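Local coordinates for tRNA threonylcarbamoyladenosine biosynthesis protein TsaE (Haemophilus influenzae, PDB 1HTW) that is required to form the threonylcarbamoyl group on adenosine 37 of tRNAs that read codons beginning with adenine, and binds ATP and magnesium, at residues V63-V71 with Y82-A90; M1-E11 with D136-N147. All blocks are in the same frame, centred on the assembly; numbering follows the deposited sequence.

The two contacts belong to the same mixed sheet and sit on opposite sides of the chain's centre, with the nucleotide site between them. Interaction 2 forms the edge of the sheet where strand 3-8 lies beside 137-144, and it receives the adenine and ribose of ADP. Interaction 1 lies where the other outermost strand, 71-76, begins, and faces the phosphate and metal end: the side chain of Asp85 is about 4 Å from the bound magnesium ion and about 6 Å from ADP. The centres of interaction 1 and interaction 2 are about 23 Å apart. The nearest atoms of interaction 1 and interaction 2 are about 10 Å apart, so they do not touch. In sequence, interaction 1 is nested inside the loop that interaction 2 closes.

Interaction 1. Residues V63-V71 with Y82-A90; sequences VKSPTYTLV and YHFDLYRLA
Val71 sets its CG2 methyl on Phe84 as a knob over the middle of the ring, with CG2 3.6 Å from the ring centroid and only 14° off the normal. Their antiparallel non-hydrogen-bonded pair puts both side chains on one face of the sheet, and with CG2 anti to the Val71 backbone N (CG1 at chi1 64°) it is this methyl that lies over the ring. Ile100 and Tyr103 of helix 100-104 also pack on Phe84. Next along, Leu70 drops into the hollow between Asp85 O and the type I turn Leu86-Leu89: its CD1 rests 3.3 Å from Asp85 O, while CD2 touches Leu89 CD1 at 4.0 Å, the two side chains crossing at about a right angle. Beside it Asp85 N donates to Leu70 O at 3.0 Å.

Pro66, centre of an inverse gamma turn, is a third bump. Its CG nestles 3.7 Å from Asp85 N, and its CD makes an off-centre CH-pi contact with the His83 ring, whose NE2 is hydrogen-bonded to Glu113. A water bridges His83 ND1 and Lys64 O. At the outer rim the extended Arg88 chain lies alongside Tyr68; Tyr68 CE1 stands 3.8 Å above one guanidinium face, ring and guanidinium planes 26° apart, and Thr67 CG2 comes to Arg88 NE at the edge.

Asp85 OD1 takes the backbone N of Tyr87 in an Asx turn, and OD2 reaches Ser65 OG through a second water. Ser65 in turn lies beside Thr47, a magnesium ligand. Asp85, at the end of strand 79-85 with its side chain about 4 Å from the magnesium ion, is consistent with a Walker B aspartate of a P-loop NTPase.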
loop_
_atom_site.group_PDB
_atom_site.type_symbol
_atom_site.label_atom_id
_atom_site.label_comp_id
_atom_site.label_asym_id
_atom_site.label_seq_id
_atom_site.Cartn_x
_atom_site.Cartn_y
_atom_site.Cartn_z
ATOM N N VAL A 63 10.237 -5.566 8.360
ATOM C CA VAL A 63 8.938 -5.575 7.690
ATOM C C VAL A 63 8.906 -6.885 6.878
ATOM O O VAL A 63 9.451 -6.929 5.775
ATOM C CB VAL A 63 8.736 -4.364 6.773
ATOM C CG1 VAL A 63 7.544 -4.507 5.873
ATOM C CG2 VAL A 63 8.640 -3.095 7.644
ATOM N N LYS A 64 8.292 -7.891 7.468
ATOM C CA LYS A 64 8.268 -9.233 6.881
ATOM C C LYS A 64 7.004 -9.437 6.087
ATOM O O LYS A 64 5.908 -9.268 6.640
ATOM C CB LYS A 64 8.360 -10.279 8.017
ATOM C CG LYS A 64 8.380 -11.722 7.501
ATOM C CD LYS A 64 8.495 -12.725 8.629
ATOM C CE LYS A 64 9.872 -12.739 9.273
ATOM N NZ LYS A 64 10.106 -14.014 10.028
ATOM N N SER A 65 7.133 -9.759 4.767
ATOM C CA SER A 65 5.887 -10.003 4.028
ATOM C C SER A 65 5.149 -11.212 4.608
ATOM O O SER A 65 5.750 -12.269 4.857
ATOM C CB SER A 65 6.304 -10.348 2.567
ATOM O OG SER A 65 5.222 -10.876 1.843
ATOM N N PRO A 66 3.839 -11.120 4.757
ATOM C CA PRO A 66 3.030 -12.160 5.407
ATOM C C PRO A 66 2.656 -13.253 4.430
ATOM O O PRO A 66 1.525 -13.459 4.009
ATOM C CB PRO A 66 1.786 -11.362 5.853
ATOM C CG PRO A 66 1.631 -10.337 4.741
ATOM C CD PRO A 66 3.065 -9.856 4.552
ATOM N N THR A 67 3.718 -14.019 4.020
ATOM C CA THR A 67 3.518 -15.014 2.985
ATOM C C THR A 67 2.408 -16.011 3.184
ATOM O O THR A 67 1.606 -16.251 2.277
ATOM C CB THR A 67 4.777 -15.813 2.585
ATOM O OG1 THR A 67 5.955 -15.140 2.917
ATOM C CG2 THR A 67 4.656 -16.056 1.068
ATOM N N TYR A 68 2.361 -16.579 4.415
ATOM C CA TYR A 68 1.354 -17.574 4.725
ATOM C C TYR A 68 0.195 -16.991 5.593
ATOM O O TYR A 68 -0.900 -17.483 5.507
ATOM C CB TYR A 68 1.977 -18.724 5.526
ATOM C CG TYR A 68 3.166 -19.377 4.828
ATOM C CD1 TYR A 68 2.923 -20.139 3.688
ATOM C CD2 TYR A 68 4.432 -19.269 5.329
ATOM C CE1 TYR A 68 3.998 -20.767 3.047
ATOM C CE2 TYR A 68 5.510 -19.899 4.691
ATOM C CZ TYR A 68 5.252 -20.620 3.545
ATOM O OH TYR A 68 6.314 -21.261 2.911
ATOM N N THR A 69 0.526 -15.968 6.321
ATOM C CA THR A 69 -0.505 -15.353 7.198
ATOM C C THR A 69 -1.371 -14.371 6.431
ATOM O O THR A 69 -2.427 -14.025 6.945
ATOM C CB THR A 69 0.144 -14.688 8.401
ATOM O OG1 THR A 69 1.110 -13.741 7.952
ATOM C CG2 THR A 69 0.866 -15.738 9.268
ATOM N N LEU A 70 -0.879 -13.867 5.279
ATOM C CA LEU A 70 -1.680 -13.062 4.402
ATOM C C LEU A 70 -1.796 -11.598 4.865
ATOM O O LEU A 70 -1.905 -10.739 3.988
ATOM C CB LEU A 70 -3.071 -13.554 4.096
ATOM C CG LEU A 70 -3.274 -14.440 2.869
ATOM C CD1 LEU A 70 -1.995 -15.104 2.431
ATOM C CD2 LEU A 70 -4.477 -15.306 2.974
ATOM N N VAL A 71 -1.888 -11.393 6.157
ATOM C CA VAL A 71 -1.986 -10.015 6.662
ATOM C C VAL A 71 -1.110 -9.801 7.859
ATOM O O VAL A 71 -1.030 -10.719 8.747
ATOM C CB VAL A 71 -3.434 -9.592 6.948
ATOM C CG1 VAL A 71 -4.073 -10.406 8.071
ATOM C CG2 VAL A 71 -3.426 -8.101 7.346
ATOM N N TYR A 82 -2.292 -2.050 7.823
ATOM C CA TYR A 82 -2.358 -3.478 7.507
ATOM C C TYR A 82 -1.664 -3.765 6.158
ATOM O O TYR A 82 -1.916 -3.062 5.217
ATOM C CB TYR A 82 -3.799 -3.961 7.427
ATOM C CG TYR A 82 -4.443 -3.826 8.800
ATOM C CD1 TYR A 82 -4.270 -4.752 9.782
ATOM C CD2 TYR A 82 -5.160 -2.647 9.063
ATOM C CE1 TYR A 82 -4.849 -4.574 11.043
ATOM C CE2 TYR A 82 -5.671 -2.443 10.352
ATOM C CZ TYR A 82 -5.515 -3.400 11.303
ATOM O OH TYR A 82 -6.136 -3.215 12.546
ATOM N N HIS A 83 -0.680 -4.657 6.244
ATOM C CA HIS A 83 0.062 -5.017 4.993
ATOM C C HIS A 83 -0.460 -6.389 4.608
ATOM O O HIS A 83 -0.460 -7.367 5.373
ATOM C CB HIS A 83 1.564 -5.080 5.340
ATOM C CG HIS A 83 2.406 -5.498 4.147
ATOM N ND1 HIS A 83 3.640 -6.060 4.323
ATOM C CD2 HIS A 83 2.170 -5.384 2.827
ATOM C CE1 HIS A 83 4.166 -6.324 3.120
ATOM N NE2 HIS A 83 3.321 -5.889 2.185
ATOM N N PHE A 84 -0.977 -6.464 3.373
ATOM C CA PHE A 84 -1.501 -7.746 2.862
ATOM C C PHE A 84 -0.658 -8.248 1.696
ATOM O O PHE A 84 -0.219 -7.434 0.896
ATOM C CB PHE A 84 -2.919 -7.524 2.310
ATOM C CG PHE A 84 -3.964 -7.260 3.368
ATOM C CD1 PHE A 84 -4.133 -5.950 3.820
ATOM C CD2 PHE A 84 -4.867 -8.245 3.729
ATOM C CE1 PHE A 84 -5.128 -5.666 4.750
ATOM C CE2 PHE A 84 -5.840 -7.958 4.685
ATOM C CZ PHE A 84 -5.946 -6.689 5.178
ATOM N N ASP A 85 -0.354 -9.553 1.714
ATOM C CA ASP A 85 0.194 -10.200 0.501
ATOM C C ASP A 85 -0.749 -11.384 0.241
ATOM O O ASP A 85 -0.738 -12.329 1.047
ATOM C CB ASP A 85 1.609 -10.737 0.655
ATOM C CG ASP A 85 2.030 -11.311 -0.750
ATOM O OD1 ASP A 85 1.107 -11.633 -1.506
ATOM O OD2 ASP A 85 3.219 -11.316 -1.030
ATOM N N LEU A 86 -1.586 -11.270 -0.750
ATOM C CA LEU A 86 -2.681 -12.137 -1.033
ATOM C C LEU A 86 -2.328 -13.270 -2.014
ATOM O O LEU A 86 -3.239 -13.949 -2.468
ATOM C CB LEU A 86 -3.950 -11.464 -1.502
ATOM C CG LEU A 86 -4.578 -10.382 -0.608
ATOM C CD1 LEU A 86 -5.871 -9.851 -1.173
ATOM C CD2 LEU A 86 -4.765 -10.919 0.811
ATOM N N TYR A 87 -1.038 -13.370 -2.288
ATOM C CA TYR A 87 -0.610 -14.364 -3.282
ATOM C C TYR A 87 -1.169 -15.748 -3.007
ATOM O O TYR A 87 -1.639 -16.422 -3.939
ATOM C CB TYR A 87 0.918 -14.415 -3.359
ATOM C CG TYR A 87 1.339 -15.362 -4.487
ATOM C CD1 TYR A 87 0.702 -15.279 -5.717
ATOM C CD2 TYR A 87 2.306 -16.325 -4.290
ATOM C CE1 TYR A 87 1.051 -16.139 -6.749
ATOM C CE2 TYR A 87 2.657 -17.196 -5.314
ATOM C CZ TYR A 87 2.039 -17.084 -6.538
ATOM O OH TYR A 87 2.382 -17.936 -7.559
ATOM N N ARG A 88 -1.204 -16.162 -1.747
ATOM C CA ARG A 88 -1.698 -17.497 -1.379
ATOM C C ARG A 88 -3.129 -17.490 -0.918
ATOM O O ARG A 88 -3.615 -18.424 -0.252
ATOM C CB ARG A 88 -0.773 -18.062 -0.278
ATOM C CG ARG A 88 0.638 -18.310 -0.782
ATOM C CD ARG A 88 1.564 -18.841 0.278
ATOM N NE ARG A 88 2.954 -18.902 -0.110
ATOM C CZ ARG A 88 3.516 -19.812 -0.898
ATOM N NH1 ARG A 88 2.808 -20.774 -1.464
ATOM N NH2 ARG A 88 4.821 -19.729 -1.133
ATOM N N LEU A 89 -3.895 -16.478 -1.323
ATOM C CA LEU A 89 -5.322 -16.460 -1.039
ATOM C C LEU A 89 -6.040 -17.324 -2.081
ATOM O O LEU A 89 -6.284 -16.891 -3.195
ATOM C CB LEU A 89 -5.862 -15.050 -0.981
ATOM C CG LEU A 89 -7.368 -14.904 -0.747
ATOM C CD1 LEU A 89 -7.740 -15.358 0.653
ATOM C CD2 LEU A 89 -7.817 -13.476 -0.998
ATOM N N ALA A 90 -6.318 -18.567 -1.711
ATOM C CA ALA A 90 -6.921 -19.557 -2.583
ATOM C C ALA A 90 -8.136 -19.016 -3.321
ATOM O O ALA A 90 -8.277 -19.133 -4.536
ATOM C CB ALA A 90 -7.391 -20.763 -1.747
HETATM O O HOH W 1 4.515 -6.902 6.767
HETATM O O HOH W 2 5.346 -9.930 -0.573
HETATM O O HOH W 3 0.774 -14.730 0.205
#

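Interaction 2. Residues M1-E11 with D136-N147. With ADP (adenosine-5'-diphosphate), chain H.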
loop_
_atom_site.group_PDB
_atom_site.type_symbol
_atom_site.label_atom_id
_atom_site.label_comp_id
_atom_site.label_asym_id
_atom_site.label_seq_id
_atom_site.Cartn_x
_atom_site.Cartn_y
_atom_site.Cartn_z
ATOM N N MET A 1 -8.136 8.261 -12.286
ATOM C CA MET A 1 -8.321 9.748 -12.188
ATOM C C MET A 1 -6.995 10.433 -12.525
ATOM O O MET A 1 -6.352 10.119 -13.531
ATOM C CB MET A 1 -8.773 10.153 -10.793
ATOM C CG MET A 1 -10.266 10.204 -10.566
ATOM S SD MET A 1 -11.103 8.492 -10.647
ATOM C CE MET A 1 -12.673 8.809 -9.573
ATOM N N GLU A 2 -6.594 11.364 -11.653
ATOM C CA GLU A 2 -5.304 12.029 -11.909
ATOM C C GLU A 2 -4.221 10.980 -11.751
ATOM O O GLU A 2 -4.534 9.843 -11.310
ATOM C CB GLU A 2 -5.100 13.259 -11.053
ATOM C CG GLU A 2 -5.166 14.570 -11.840
ATOM C CD GLU A 2 -3.939 15.439 -11.673
ATOM O OE1 GLU A 2 -3.817 16.091 -10.612
ATOM O OE2 GLU A 2 -3.095 15.504 -12.595
ATOM N N SER A 3 -3.050 11.270 -12.312
ATOM C CA SER A 3 -1.942 10.319 -12.188
ATOM C C SER A 3 -0.644 11.025 -11.826
ATOM O O SER A 3 -0.445 12.221 -12.015
ATOM C CB SER A 3 -1.763 9.622 -13.571
ATOM O OG SER A 3 -1.196 8.344 -13.380
ATOM N N LEU A 4 0.299 10.241 -11.263
ATOM C CA LEU A 4 1.631 10.723 -11.004
ATOM C C LEU A 4 2.604 9.687 -11.630
ATOM O O LEU A 4 2.345 8.508 -11.402
ATOM C CB LEU A 4 1.995 10.838 -9.533
ATOM C CG LEU A 4 3.494 10.884 -9.191
ATOM C CD1 LEU A 4 4.080 12.240 -9.592
ATOM C CD2 LEU A 4 3.714 10.656 -7.699
ATOM N N THR A 5 3.593 10.191 -12.339
ATOM C CA THR A 5 4.650 9.260 -12.821
ATOM C C THR A 5 5.946 9.709 -12.152
ATOM O O THR A 5 6.389 10.850 -12.302
ATOM C CB THR A 5 4.740 9.131 -14.322
ATOM O OG1 THR A 5 5.797 8.134 -14.662
ATOM C CG2 THR A 5 5.129 10.371 -15.087
ATOM N N GLN A 6 6.608 8.777 -11.463
ATOM C CA GLN A 6 7.782 9.102 -10.698
ATOM C C GLN A 6 8.923 8.117 -10.865
ATOM O O GLN A 6 8.750 6.930 -10.670
ATOM C CB GLN A 6 7.358 9.046 -9.174
ATOM C CG GLN A 6 8.533 9.362 -8.264
ATOM C CD GLN A 6 8.829 10.845 -8.171
ATOM O OE1 GLN A 6 7.927 11.695 -8.191
ATOM N NE2 GLN A 6 10.111 11.182 -8.314
ATOM N N TYR A 7 10.036 8.680 -11.350
ATOM C CA TYR A 7 11.254 7.861 -11.525
ATOM C C TYR A 7 11.920 7.690 -10.156
ATOM O O TYR A 7 11.992 8.613 -9.308
ATOM C CB TYR A 7 12.205 8.638 -12.493
ATOM C CG TYR A 7 13.567 8.000 -12.660
ATOM C CD1 TYR A 7 13.604 6.669 -13.083
ATOM C CD2 TYR A 7 14.729 8.738 -12.635
ATOM C CE1 TYR A 7 14.841 6.061 -13.317
ATOM C CE2 TYR A 7 15.966 8.156 -12.920
ATOM C CZ TYR A 7 15.976 6.805 -13.231
ATOM O OH TYR A 7 17.182 6.205 -13.584
ATOM N N ILE A 8 12.303 6.494 -9.914
ATOM C CA ILE A 8 12.943 6.072 -8.619
ATOM C C ILE A 8 14.304 5.415 -8.984
ATOM O O ILE A 8 14.334 4.243 -9.323
ATOM C CB ILE A 8 12.031 4.983 -8.046
ATOM C CG1 ILE A 8 10.635 5.548 -7.727
ATOM C CG2 ILE A 8 12.714 4.466 -6.757
ATOM C CD1 ILE A 8 10.598 6.717 -6.732
ATOM N N PRO A 9 15.324 6.238 -8.973
ATOM C CA PRO A 9 16.639 5.779 -9.500
ATOM C C PRO A 9 17.324 4.691 -8.747
ATOM O O PRO A 9 18.165 3.939 -9.270
ATOM C CB PRO A 9 17.460 7.065 -9.529
ATOM C CG PRO A 9 16.790 8.044 -8.694
ATOM C CD PRO A 9 15.323 7.659 -8.652
ATOM N N ASP A 10 16.993 4.478 -7.450
ATOM C CA ASP A 10 17.677 3.470 -6.657
ATOM C C ASP A 10 16.865 3.187 -5.391
ATOM O O ASP A 10 15.780 3.792 -5.230
ATOM C CB ASP A 10 19.041 4.069 -6.226
ATOM C CG ASP A 10 18.939 5.492 -5.754
ATOM O OD1 ASP A 10 18.114 5.823 -4.859
ATOM O OD2 ASP A 10 19.668 6.367 -6.286
ATOM N N GLU A 11 17.296 2.168 -4.672
ATOM C CA GLU A 11 16.511 1.767 -3.496
ATOM C C GLU A 11 16.349 2.852 -2.467
ATOM O O GLU A 11 15.210 2.907 -1.902
ATOM C CB GLU A 11 17.128 0.477 -2.926
ATOM C CG GLU A 11 16.260 -0.064 -1.781
ATOM C CD GLU A 11 16.607 -1.482 -1.405
ATOM O OE1 GLU A 11 17.151 -2.207 -2.262
ATOM O OE2 GLU A 11 16.347 -1.851 -0.236
ATOM N N ASP A 136 18.401 -1.749 -11.234
ATOM C CA ASP A 136 18.083 -1.348 -9.862
ATOM C C ASP A 136 17.294 -0.029 -9.843
ATOM O O ASP A 136 17.238 0.626 -8.801
ATOM C CB ASP A 136 19.351 -1.213 -9.037
ATOM C CG ASP A 136 19.969 -2.565 -8.690
ATOM O OD1 ASP A 136 19.299 -3.601 -8.850
ATOM O OD2 ASP A 136 21.148 -2.558 -8.268
ATOM N N ALA A 137 16.778 0.361 -11.016
ATOM C CA ALA A 137 15.935 1.566 -11.059
ATOM C C ALA A 137 14.490 1.142 -11.228
ATOM O O ALA A 137 14.157 0.059 -11.674
ATOM C CB ALA A 137 16.333 2.570 -12.110
ATOM N N ARG A 138 13.563 2.046 -10.880
ATOM C CA ARG A 138 12.153 1.800 -11.000
ATOM C C ARG A 138 11.452 3.063 -11.510
ATOM O O ARG A 138 11.990 4.148 -11.495
ATOM C CB ARG A 138 11.498 1.412 -9.609
ATOM C CG ARG A 138 12.159 0.219 -8.937
ATOM C CD ARG A 138 11.918 -1.110 -9.539
ATOM N NE ARG A 138 12.459 -2.252 -8.770
ATOM C CZ ARG A 138 13.676 -2.745 -8.984
ATOM N NH1 ARG A 138 14.456 -2.249 -9.952
ATOM N NH2 ARG A 138 14.099 -3.839 -8.340
ATOM N N ASN A 139 10.206 2.878 -11.926
ATOM C CA ASN A 139 9.315 4.011 -12.219
ATOM C C ASN A 139 7.927 3.589 -11.721
ATOM O O ASN A 139 7.417 2.507 -12.002
ATOM C CB ASN A 139 9.306 4.275 -13.745
ATOM C CG ASN A 139 8.748 5.676 -14.040
ATOM O OD1 ASN A 139 9.475 6.664 -13.975
ATOM N ND2 ASN A 139 7.459 5.666 -14.317
ATOM N N ILE A 140 7.318 4.520 -10.943
ATOM C CA ILE A 140 6.005 4.190 -10.368
ATOM C C ILE A 140 4.943 5.131 -10.953
ATOM O O ILE A 140 5.252 6.279 -11.180
ATOM C CB ILE A 140 6.096 4.546 -8.839
ATOM C CG1 ILE A 140 7.100 3.583 -8.200
ATOM C CG2 ILE A 140 4.701 4.462 -8.248
ATOM C CD1 ILE A 140 7.491 4.011 -6.792
ATOM N N GLU A 141 3.814 4.528 -11.267
ATOM C CA GLU A 141 2.652 5.344 -11.707
ATOM C C GLU A 141 1.652 5.203 -10.545
ATOM O O GLU A 141 1.283 4.060 -10.204
ATOM C CB GLU A 141 2.107 4.852 -13.008
ATOM C CG GLU A 141 1.206 3.651 -13.073
ATOM C CD GLU A 141 1.273 2.882 -14.381
ATOM O OE1 GLU A 141 2.393 2.746 -14.933
ATOM O OE2 GLU A 141 0.247 2.369 -14.875
ATOM N N LEU A 142 1.223 6.336 -10.030
ATOM C CA LEU A 142 0.099 6.287 -9.053
ATOM C C LEU A 142 -1.152 6.725 -9.833
ATOM O O LEU A 142 -1.147 7.763 -10.533
ATOM C CB LEU A 142 0.346 7.294 -7.925
ATOM C CG LEU A 142 1.454 7.070 -6.926
ATOM C CD1 LEU A 142 1.296 8.042 -5.728
ATOM C CD2 LEU A 142 1.443 5.657 -6.397
ATOM N N ILE A 143 -2.202 5.975 -9.690
ATOM C CA ILE A 143 -3.449 6.178 -10.369
ATOM C C ILE A 143 -4.579 6.271 -9.304
ATOM O O ILE A 143 -4.852 5.326 -8.607
ATOM C CB ILE A 143 -3.736 5.072 -11.379
ATOM C CG1 ILE A 143 -2.583 4.979 -12.415
ATOM C CG2 ILE A 143 -5.025 5.401 -12.158
ATOM C CD1 ILE A 143 -2.802 3.810 -13.364
ATOM N N ALA A 144 -5.271 7.419 -9.384
ATOM C CA ALA A 144 -6.378 7.607 -8.417
ATOM C C ALA A 144 -7.593 6.845 -8.918
ATOM O O ALA A 144 -7.846 6.859 -10.146
ATOM C CB ALA A 144 -6.723 9.098 -8.344
ATOM N N GLN A 145 -8.320 6.196 -8.008
ATOM C CA GLN A 145 -9.521 5.485 -8.388
ATOM C C GLN A 145 -10.775 6.130 -7.752
ATOM O O GLN A 145 -11.868 5.909 -8.256
ATOM C CB GLN A 145 -9.487 4.029 -7.891
ATOM C CG GLN A 145 -9.958 3.021 -8.911
ATOM C CD GLN A 145 -8.857 2.623 -9.878
ATOM O OE1 GLN A 145 -8.790 1.458 -10.266
ATOM N NE2 GLN A 145 -7.987 3.567 -10.195
ATOM N N THR A 146 -10.539 6.836 -6.669
ATOM C CA THR A 146 -11.664 7.487 -5.950
ATOM C C THR A 146 -11.366 8.947 -5.828
ATOM O O THR A 146 -10.280 9.454 -6.048
ATOM C CB THR A 146 -11.815 6.886 -4.533
ATOM O OG1 THR A 146 -10.598 7.152 -3.808
ATOM C CG2 THR A 146 -12.151 5.415 -4.545
ATOM N N ASN A 147 -12.351 9.697 -5.240
ATOM C CA ASN A 147 -12.075 11.075 -4.893
ATOM C C ASN A 147 -10.936 11.202 -3.908
ATOM O O ASN A 147 -10.127 12.127 -3.974
ATOM C CB ASN A 147 -13.409 11.593 -4.240
ATOM C CG ASN A 147 -13.339 13.084 -4.040
ATOM O OD1 ASN A 147 -13.394 13.853 -5.011
ATOM N ND2 ASN A 147 -13.189 13.502 -2.782
HETATM P PB ADP H . 8.086 -7.348 -4.553
HETATM O O1B ADP H . 7.356 -7.251 -3.209
HETATM O O2B ADP H . 7.444 -6.556 -5.612
HETATM O O3B ADP H . 8.174 -8.892 -4.921
HETATM P PA ADP H . 10.526 -6.787 -3.091
HETATM O O1A ADP H . 10.435 -7.947 -2.153
HETATM O O2A ADP H . 10.419 -5.450 -2.468
HETATM O O3A ADP H . 9.552 -6.951 -4.327
HETATM O "O5'" ADP H . 11.963 -6.891 -3.793
HETATM C "C5'" ADP H . 12.631 -5.826 -4.419
HETATM C "C4'" ADP H . 14.118 -6.244 -4.579
HETATM O "O4'" ADP H . 14.750 -5.355 -5.498
HETATM C "C3'" ADP H . 14.892 -6.192 -3.280
HETATM O "O3'" ADP H . 15.804 -7.332 -3.185
HETATM C "C2'" ADP H . 15.555 -4.833 -3.390
HETATM O "O2'" ADP H . 16.696 -4.665 -2.571
HETATM C "C1'" ADP H . 15.808 -4.695 -4.908
HETATM N N9 ADP H . 15.839 -3.326 -5.360
HETATM C C8 ADP H . 16.809 -2.747 -6.128
HETATM N N7 ADP H . 16.614 -1.533 -6.512
HETATM C C5 ADP H . 15.440 -1.250 -5.967
HETATM C C6 ADP H . 14.723 -0.087 -6.117
HETATM N N6 ADP H . 15.089 0.958 -6.845
HETATM N N1 ADP H . 13.484 -0.110 -5.549
HETATM C C2 ADP H . 13.057 -1.197 -4.885
HETATM N N3 ADP H . 13.661 -2.393 -4.726
HETATM C C4 ADP H . 14.893 -2.302 -5.284
#
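Leu142 O takes two donors from the opposite strand: Leu4 N, lying in its carbonyl plane, and Ser3 OG at 2.9 Å, well above that plane. Leu142 N pays the bond back to Leu4 O, and the same reciprocal pairing joins Gln6 with Ile140 and Ile8 with Arg138. Ala144 N continues the series onto Glu2 O, the bond almost straight at 172°, and Met1 N, in a poorly ordered residue, donates to Ala144 O. On the face bearing Thr5 and Asn139, ND2 of Asn139 reaches diagonally to Thr5 OG1 at 3.0 Å, with the hydroxyl oxygen in the amide plane. On the other face Ile8 CG1 meets Ile140 CD1 at 3.6 Å, both side chains lying against Met14 of helix 11-28.

In this P-loop fold strand 3-8 is an outermost strand of the sheet, antiparallel to 137-144, whose other side pairs with 127-134. The end of the pair carrying Asp136 and Glu11 holds the nucleoside part of ADP. Asp136 O accepts the adenine N6 at 2.9 Å, and Glu11 OE1 accepts the ribose O2' at 2.5 Å while its OE2 makes a salt bridge with Arg51.

Arg138 bends at chi2 (-72°), bringing its guanidinium flat over the adenine, with ADP C5 3.7 Å above the guanidinium plane. Backbone carbonyls fix its rotation: NH1 donates to Ala137 O at 2.9 Å and also to Asp135 O, NE to Ala44 O, and NH2 weakly to Gly43 O, the latter two in the ATP-binding loop.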